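Local coordinates for uncharacterized protein (Acinetobacter baumannii, PDB 4L3U), which is of unknown function but folds as a small, all-helical, single-chain protein of the DUF4844 family, at residues I20-K25 against L109-L114. Sequence-based numbering, arbitrary orientation. Where two conformers were deposited one is given.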
loop_
_atom_site.group_PDB
_atom_site.type_symbol
_atom_site.label_atom_id
_atom_site.label_comp_id
_atom_site.label_asym_id
_atom_site.label_seq_id
_atom_site.Cartn_x
_atom_site.Cartn_y
_atom_site.Cartn_z
ATOM N N ILE A 20 14.449 -6.051 0.885
ATOM C CA ILE A 20 14.016 -6.707 -0.344
ATOM C C ILE A 20 13.356 -8.058 -0.049
ATOM O O ILE A 20 12.369 -8.411 -0.683
ATOM C CB ILE A 20 15.184 -6.874 -1.356
ATOM C CG1 ILE A 20 15.548 -5.521 -1.974
ATOM C CG2 ILE A 20 14.813 -7.861 -2.472
ATOM C CD1 ILE A 20 16.743 -5.560 -2.920
ATOM N N GLN A 21 13.882 -8.803 0.920
ATOM C CA GLN A 21 13.284 -10.085 1.292
ATOM C C GLN A 21 11.901 -9.875 1.895
ATOM O O GLN A 21 10.978 -10.651 1.643
ATOM C CB GLN A 21 14.180 -10.841 2.278
ATOM C CG GLN A 21 15.472 -11.352 1.669
ATOM N N GLN A 22 11.763 -8.823 2.694
ATOM C CA GLN A 22 10.476 -8.483 3.287
ATOM C C GLN A 22 9.461 -8.138 2.203
ATOM O O GLN A 22 8.304 -8.549 2.264
ATOM C CB GLN A 22 10.622 -7.291 4.230
ATOM C CG GLN A 22 11.482 -7.537 5.452
ATOM C CD GLN A 22 11.482 -6.343 6.386
ATOM O OE1 GLN A 22 12.271 -5.410 6.225
ATOM N NE2 GLN A 22 10.578 -6.355 7.357
ATOM N N LEU A 23 9.908 -7.374 1.212
ATOM C CA LEU A 23 9.043 -6.921 0.126
ATOM C C LEU A 23 8.607 -8.072 -0.768
ATOM O O LEU A 23 7.467 -8.116 -1.226
ATOM C CB LEU A 23 9.765 -5.871 -0.719
ATOM C CG LEU A 23 9.998 -4.517 -0.047
ATOM C CD1 LEU A 23 11.006 -3.696 -0.828
ATOM C CD2 LEU A 23 8.683 -3.763 0.091
ATOM N N GLU A 24 9.525 -8.994 -1.028
ATOM C CA GLU A 24 9.230 -10.149 -1.860
ATOM C C GLU A 24 8.159 -11.013 -1.208
ATOM O O GLU A 24 7.229 -11.475 -1.870
ATOM C CB GLU A 24 10.499 -10.968 -2.090
ATOM C CG GLU A 24 11.548 -10.259 -2.937
ATOM C CD GLU A 24 11.212 -10.241 -4.418
ATOM O OE1 GLU A 24 10.118 -10.716 -4.795
ATOM O OE2 GLU A 24 12.046 -9.752 -5.212
ATOM N N LYS A 25 8.299 -11.229 0.094
ATOM C CA LYS A 25 7.340 -12.024 0.841
ATOM C C LYS A 25 6.010 -11.289 0.871
ATOM O O LYS A 25 4.965 -11.864 0.581
ATOM C CB LYS A 25 7.850 -12.273 2.260
ATOM C CG LYS A 25 6.918 -13.109 3.120
ATOM N N LEU A 109 5.419 1.420 5.069
ATOM C CA LEU A 109 6.105 2.434 5.856
ATOM C C LEU A 109 7.043 1.771 6.854
ATOM O O LEU A 109 8.201 2.168 6.994
ATOM C CB LEU A 109 5.101 3.320 6.595
ATOM C CG LEU A 109 4.169 4.185 5.745
ATOM C CD1 LEU A 109 3.261 4.995 6.643
ATOM C CD2 LEU A 109 4.951 5.105 4.835
ATOM N N ASP A 110 6.538 0.743 7.527
ATOM C CA ASP A 110 7.323 0.018 8.513
ATOM C C ASP A 110 8.502 -0.684 7.849
ATOM O O ASP A 110 9.620 -0.642 8.357
ATOM C CB ASP A 110 6.446 -0.997 9.249
ATOM C CG ASP A 110 5.414 -0.335 10.142
ATOM O OD1 ASP A 110 5.762 0.654 10.819
ATOM O OD2 ASP A 110 4.257 -0.802 10.164
ATOM N N ILE A 111 8.251 -1.315 6.705
ATOM C CA ILE A 111 9.296 -2.046 5.988
ATOM C C ILE A 111 10.452 -1.141 5.546
ATOM O O ILE A 111 11.611 -1.429 5.841
ATOM C CB ILE A 111 8.718 -2.813 4.764
ATOM C CG1 ILE A 111 7.782 -3.921 5.244
ATOM C CG2 ILE A 111 9.839 -3.423 3.907
ATOM C CD1 ILE A 111 6.965 -4.565 4.151
ATOM N N VAL A 112 10.140 -0.056 4.841
ATOM C CA VAL A 112 11.171 0.812 4.267
ATOM C C VAL A 112 11.664 1.875 5.245
ATOM O O VAL A 112 12.478 2.725 4.889
ATOM C CB VAL A 112 10.675 1.522 2.984
ATOM C CG1 VAL A 112 10.171 0.502 1.973
ATOM C CG2 VAL A 112 9.592 2.550 3.307
ATOM N N GLY A 113 11.149 1.843 6.469
ATOM C CA GLY A 113 11.598 2.755 7.504
ATOM C C GLY A 113 11.169 4.186 7.269
ATOM O O GLY A 113 11.894 5.121 7.599
ATOM N N LEU A 114 9.984 4.354 6.699
ATOM C CA LEU A 114 9.427 5.675 6.468
ATOM C C LEU A 114 8.435 5.975 7.579
ATOM O O LEU A 114 7.535 5.184 7.843
ATOM C CB LEU A 114 8.732 5.715 5.111
ATOM C CG LEU A 114 8.400 7.098 4.560
ATOM C CD1 LEU A 114 9.655 7.908 4.311
ATOM C CD2 LEU A 114 7.610 6.948 3.285
#
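Ile-111 puts its CG2 methyl between the side chains of Gln-22 and Leu-23. CG2 of Ile-111 lies 4.0 Å from CB and 3.9 Å from OE1 of Gln-22. CD2 of Leu-23 is 4.0 Å from CG2 of Ile-111, on the side away from that oxygen. With CG1 beside the backbone N (chi1 -66°), CG2 of Ile-111 is left anti to that N and faces helix 14-27. Gln-22 runs past Ile-111 in the opposite direction, its chain extended beyond CG (chi2 -175°). Its aliphatic part and amide oxygen lie alongside the methyl. Leu-23 does not aim its CB at Ile-111, but its end reaches round to it. The two segments come closest at Gln-22 and Ile-111, whose CA atoms are 7.1 Å apart.

Helix 45-68 backs the contact, since Leu-23 also rests on Phe-62 and Ile-63, and Val-112 on Tyr-66. Ile-111 sits near the end of helix 95-112. There Gly-113, with positive phi (70°), forms a Schellman motif in which Leu-114 N hydrogen-bonds to Leu-109 O at 2.8 Å.

No hydrogen bond or salt bridge joins the two segments. Helices 14-27 and 95-112 therefore meet here through van der Waals contact; Leu-23 is buried and Gln-22 partly exposed.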